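PDB 3CE2: putative peptidase from Chlamydophila abortus, which is a putative zinc-dependent oligopeptidase of the M3B (PepF) family, which probably degrades small bioactive peptides. Local coordinates for residues A[220-225]-A[308-313]; A[227-232]-A[520-525]. All coordinates share one frame; numbering follows the deposited sequence.

Interaction 1 of 2, residues A[220-225]-A[308-313]; sequences TDRELR and LKDFHF. With ZN (zinc ion), chain E.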
# COMPACT_ATOMS: atom_id res chain seq x y z
N THR A 220 9.55 20.66 -17.28
CA THR A 220 10.82 21.31 -17.33
C THR A 220 10.58 22.81 -17.51
O THR A 220 11.46 23.63 -17.28
CB THR A 220 11.59 20.70 -18.48
OG1 THR A 220 12.87 20.29 -18.01
CG2 THR A 220 11.65 21.62 -19.73
N ASP A 221 9.36 23.15 -17.90
CA ASP A 221 8.96 24.53 -18.14
C ASP A 221 8.26 25.06 -16.89
O ASP A 221 7.13 24.69 -16.57
CB ASP A 221 8.05 24.56 -19.37
CG ASP A 221 7.59 25.96 -19.75
OD1 ASP A 221 7.35 26.81 -18.86
OD2 ASP A 221 7.44 26.19 -20.97
N ARG A 222 8.94 25.93 -16.16
CA ARG A 222 8.37 26.43 -14.92
C ARG A 222 6.98 27.05 -15.09
O ARG A 222 6.17 27.00 -14.17
CB ARG A 222 9.30 27.42 -14.24
CG ARG A 222 9.02 27.52 -12.75
CD ARG A 222 9.74 28.67 -12.10
NE ARG A 222 9.46 28.71 -10.67
CZ ARG A 222 9.83 29.70 -9.87
NH1 ARG A 222 10.50 30.73 -10.37
NH2 ARG A 222 9.53 29.67 -8.58
N GLU A 223 6.72 27.63 -16.25
CA GLU A 223 5.47 28.37 -16.45
C GLU A 223 4.27 27.41 -16.52
O GLU A 223 3.17 27.72 -16.05
CB GLU A 223 5.54 29.21 -17.73
CG GLU A 223 4.36 30.16 -17.94
CD GLU A 223 4.34 31.34 -16.96
OE1 GLU A 223 5.36 31.59 -16.26
OE2 GLU A 223 3.30 32.04 -16.91
N LEU A 224 4.52 26.25 -17.14
CA LEU A 224 3.59 25.16 -17.19
C LEU A 224 3.34 24.64 -15.78
O LEU A 224 2.19 24.46 -15.38
CB LEU A 224 4.16 24.04 -18.07
CG LEU A 224 3.20 22.99 -18.64
CD1 LEU A 224 2.09 23.67 -19.39
CD2 LEU A 224 3.94 21.99 -19.54
N ARG A 225 4.41 24.43 -15.01
CA ARG A 225 4.25 23.93 -13.64
C ARG A 225 3.40 24.91 -12.87
O ARG A 225 2.47 24.54 -12.15
CB ARG A 225 5.60 23.76 -12.95
CG ARG A 225 6.51 22.72 -13.57
CD ARG A 225 7.52 22.17 -12.56
NE ARG A 225 8.34 23.23 -11.96
CZ ARG A 225 9.48 23.70 -12.47
NH1 ARG A 225 9.95 23.21 -13.61
NH2 ARG A 225 10.13 24.68 -11.84
N LEU A 308 16.53 29.46 -9.03
CA LEU A 308 15.26 30.14 -8.84
C LEU A 308 15.38 31.09 -7.67
O LEU A 308 16.02 30.76 -6.67
CB LEU A 308 14.17 29.11 -8.53
CG LEU A 308 13.32 28.36 -9.56
CD1 LEU A 308 13.91 28.35 -10.96
CD2 LEU A 308 13.12 26.95 -9.04
N LYS A 309 14.75 32.26 -7.75
CA LYS A 309 14.86 33.18 -6.62
C LYS A 309 13.96 32.80 -5.45
O LYS A 309 14.17 33.25 -4.34
CB LYS A 309 14.69 34.65 -7.03
CG LYS A 309 13.28 35.21 -6.91
CD LYS A 309 13.23 36.76 -6.93
CE LYS A 309 14.50 37.45 -7.53
NZ LYS A 309 15.08 36.90 -8.82
N ASP A 310 12.95 31.98 -5.69
CA ASP A 310 12.18 31.43 -4.58
C ASP A 310 11.65 30.04 -4.91
O ASP A 310 11.92 29.53 -5.99
CB ASP A 310 11.11 32.40 -4.09
CG ASP A 310 10.12 32.75 -5.15
OD1 ASP A 310 10.28 32.27 -6.29
OD2 ASP A 310 9.17 33.50 -4.82
N PHE A 311 10.95 29.40 -3.99
CA PHE A 311 10.64 27.99 -4.24
C PHE A 311 9.22 27.73 -3.88
O PHE A 311 8.83 27.81 -2.71
CB PHE A 311 11.55 27.09 -3.41
CG PHE A 311 11.64 25.69 -3.90
CD1 PHE A 311 12.30 25.40 -5.08
CD2 PHE A 311 11.10 24.65 -3.16
CE1 PHE A 311 12.41 24.09 -5.53
CE2 PHE A 311 11.22 23.33 -3.61
CZ PHE A 311 11.87 23.06 -4.81
N HIS A 312 8.43 27.42 -4.90
CA HIS A 312 7.00 27.29 -4.75
C HIS A 312 6.66 25.81 -4.70
O HIS A 312 7.46 24.96 -5.14
CB HIS A 312 6.31 27.96 -5.93
CG HIS A 312 6.24 29.45 -5.83
ND1 HIS A 312 5.11 30.12 -5.40
CD2 HIS A 312 7.15 30.41 -6.12
CE1 HIS A 312 5.33 31.42 -5.43
NE2 HIS A 312 6.57 31.63 -5.85
N PHE A 313 5.49 25.50 -4.17
CA PHE A 313 5.04 24.12 -4.17
C PHE A 313 5.10 23.52 -5.55
O PHE A 313 5.26 22.31 -5.68
CB PHE A 313 3.63 24.00 -3.65
CG PHE A 313 3.55 23.95 -2.18
CD1 PHE A 313 4.19 22.93 -1.47
CD2 PHE A 313 2.80 24.90 -1.49
CE1 PHE A 313 4.11 22.84 -0.09
CE2 PHE A 313 2.69 24.84 -0.09
CZ PHE A 313 3.35 23.81 0.62
ZN ZN E . 7.80 33.37 -6.18
O HOH W 1 8.40 33.90 -7.90
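Arg222 reaches from the first turn of helix 222-237 to the loop 308-313, where its guanidinium lies beneath Leu308 and beside two zinc ligands. CG stands anti to the backbone N (chi1 -157°) and the chain runs straight on to NE, a reach suited to a long, charged side chain. Leu308 CG sits over the centre of one guanidinium face, 3.8 Å from Arg222 CZ, a greasy cover that leaves the N-H edge for acceptors. At that edge and in its plane lies Asp310 OD1, 3.5 Å from Arg222 NH2, a long, secondary salt bridge; the main partner of NH2 is Asp315 OD2.

The loop carries an Asp-x-His pair that binds a zinc ion: Asp310 OD2 lies 1.9 Å and His312 NE2 2.2 Å from the metal, and a further ligand is a water that also donates to Asp310 OD1. This zinc site is separate from that of the HExxH helix. The His312 ring is turned 61° from the guanidinium, its CD2 3.5 Å from Arg222 NH2, and Asp516 takes its ND1, which would favour metal binding through NE2. Asp221 is the helix N-cap: its OD1 accepts from Glu223 N at 2.8 Å and weakly from Leu224 N.

Interaction 2 of 2, residues A[227-232]-A[520-525]; sequences TSYLAQ and NIEWAR
Tyr229 and Glu522 make the polar part of this contact. The phenol oxygen, Tyr229 OH, lies 3.1 Å from Glu522 OE2 and also hydrogen-bonds with Ser519 OG. The carboxylate oxygen comes in at the ring edge, near the ring plane, and is 3.6 Å from Tyr229 CE1; the carboxylate itself is turned 72° from the ring. A chi1 of 172° swings the tyrosine ring away from its backbone N and carries the hydroxyl well beyond the helix backbone, a span that suits a long, rigid side chain.

Van der Waals contact joins the Gln232 stem to the face of the Arg525 guanidinium. Gln232 CB lies over that face, toward its rim and 3.2 Å above the plane, and its CG is 3.7 Å from Arg525 NH2. It is thus the aliphatic part of the glutamine that meets the flat cation, while its amide plane stands 86° to the guanidinium. Arginine fits here because the faces of its charged end can lie against carbon.

Both segments belong to the M3 peptidase region, and the Tyr229 side chain comes within about 6 Å of that of the zinc ligand His312. The two residues on helix 222-237 are one turn apart, and they meet the loop between helices 494-509 and 536-553. Helix 210-217 packs on Gln232, helix 494-509 lies against Glu522, and Tyr236, farther along helix 222-237, touches Arg525.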
# COMPACT_ATOMS: atom_id res chain seq x y z
N THR A 227 1.24 27.50 -13.93
CA THR A 227 -0.17 27.77 -14.31
C THR A 227 -1.05 26.54 -14.12
O THR A 227 -2.26 26.66 -13.92
CB THR A 227 -0.33 28.26 -15.74
OG1 THR A 227 0.39 27.37 -16.61
CG2 THR A 227 0.19 29.68 -15.88
N SER A 228 -0.42 25.38 -14.15
CA SER A 228 -1.07 24.11 -13.88
C SER A 228 -1.45 23.98 -12.41
O SER A 228 -2.61 23.76 -12.07
CB SER A 228 -0.12 23.00 -14.28
OG SER A 228 -0.72 21.76 -14.05
N TYR A 229 -0.46 24.13 -11.54
CA TYR A 229 -0.71 24.19 -10.10
C TYR A 229 -1.77 25.24 -9.73
O TYR A 229 -2.72 24.94 -9.01
CB TYR A 229 0.60 24.46 -9.36
CG TYR A 229 0.44 24.74 -7.89
CD1 TYR A 229 0.33 23.69 -6.97
CD2 TYR A 229 0.37 26.06 -7.41
CE1 TYR A 229 0.17 23.94 -5.60
CE2 TYR A 229 0.21 26.31 -6.04
CZ TYR A 229 0.11 25.24 -5.15
OH TYR A 229 -0.05 25.47 -3.81
N LEU A 230 -1.61 26.47 -10.20
CA LEU A 230 -2.57 27.53 -9.87
C LEU A 230 -3.95 27.21 -10.41
O LEU A 230 -4.96 27.51 -9.76
CB LEU A 230 -2.10 28.89 -10.39
CG LEU A 230 -0.83 29.48 -9.76
CD1 LEU A 230 -0.47 30.77 -10.44
CD2 LEU A 230 -1.01 29.70 -8.28
N ALA A 231 -4.04 26.61 -11.59
CA ALA A 231 -5.39 26.32 -12.09
C ALA A 231 -6.03 25.22 -11.25
O ALA A 231 -7.23 25.28 -10.93
CB ALA A 231 -5.38 25.95 -13.56
N GLN A 232 -5.24 24.22 -10.85
CA GLN A 232 -5.78 23.21 -9.96
C GLN A 232 -6.31 23.83 -8.68
O GLN A 232 -7.39 23.47 -8.23
CB GLN A 232 -4.78 22.09 -9.67
CG GLN A 232 -4.56 21.16 -10.85
CD GLN A 232 -5.87 20.68 -11.52
OE1 GLN A 232 -6.53 21.42 -12.28
NE2 GLN A 232 -6.23 19.42 -11.25
N ASN A 520 -3.38 26.69 0.32
CA ASN A 520 -3.96 25.99 1.43
C ASN A 520 -5.30 25.35 1.11
O ASN A 520 -6.04 24.99 2.02
CB ASN A 520 -4.14 26.98 2.58
CG ASN A 520 -5.12 28.06 2.25
OD1 ASN A 520 -5.13 28.61 1.14
ND2 ASN A 520 -5.97 28.39 3.21
N ILE A 521 -5.63 25.23 -0.18
CA ILE A 521 -6.88 24.58 -0.58
C ILE A 521 -6.62 23.09 -0.82
O ILE A 521 -7.55 22.34 -1.04
CB ILE A 521 -7.50 25.25 -1.85
CG1 ILE A 521 -9.00 24.97 -1.97
CG2 ILE A 521 -6.82 24.76 -3.11
CD1 ILE A 521 -9.76 25.11 -0.68
N GLU A 522 -5.35 22.68 -0.75
CA GLU A 522 -4.97 21.30 -1.07
C GLU A 522 -5.83 20.25 -0.40
O GLU A 522 -6.15 19.23 -1.00
CB GLU A 522 -3.48 21.02 -0.80
CG GLU A 522 -2.59 21.13 -2.05
CD GLU A 522 -1.25 21.83 -1.77
OE1 GLU A 522 -0.42 21.25 -1.02
OE2 GLU A 522 -1.04 22.96 -2.30
N TRP A 523 -6.23 20.49 0.85
CA TRP A 523 -7.02 19.51 1.56
C TRP A 523 -8.23 19.09 0.76
O TRP A 523 -8.69 17.95 0.87
CB TRP A 523 -7.46 20.03 2.91
CG TRP A 523 -8.32 21.22 2.81
CD1 TRP A 523 -7.93 22.51 2.92
CD2 TRP A 523 -9.74 21.25 2.61
NE1 TRP A 523 -9.00 23.35 2.79
CE2 TRP A 523 -10.13 22.60 2.60
CE3 TRP A 523 -10.72 20.25 2.44
CZ2 TRP A 523 -11.45 22.99 2.41
CZ3 TRP A 523 -12.03 20.65 2.28
CH2 TRP A 523 -12.39 22.02 2.27
N ALA A 524 -8.74 20.00 -0.07
CA ALA A 524 -9.91 19.70 -0.90
C ALA A 524 -9.69 18.69 -2.04
O ALA A 524 -10.63 18.01 -2.45
CB ALA A 524 -10.52 20.97 -1.42
N ARG A 525 -8.46 18.57 -2.55
CA ARG A 525 -8.19 17.68 -3.66
C ARG A 525 -7.84 16.27 -3.25
O ARG A 525 -7.65 15.42 -4.11
CB ARG A 525 -7.09 18.22 -4.59
CG ARG A 525 -6.36 19.44 -4.05
CD ARG A 525 -5.77 20.39 -5.14
NE ARG A 525 -5.02 19.70 -6.21
CZ ARG A 525 -3.96 20.22 -6.85
NH1 ARG A 525 -3.50 21.43 -6.51
NH2 ARG A 525 -3.35 19.54 -7.81

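How the interactions relate
Both contacts start from helix 222-237, interaction 1 at its N-terminal turn and interaction 2 at 227-232. Going on from there, the chain runs through mostly helical structure to the loop after helix 292-306, where 308-313 returns to the helix start and closes a loop of 82 intervening residues. It then passes the HExxH helix 394-416 before 520-525 comes back to the same helix, closing a loop of 287 residues. The segments alternate along the sequence, so the two loops cross. One helix is thereby tied to two loops of the M3 peptidase region that are far apart in sequence, and the contacts themselves meet where Phe313 CD2 packs 3.7 Å from Tyr229 OH.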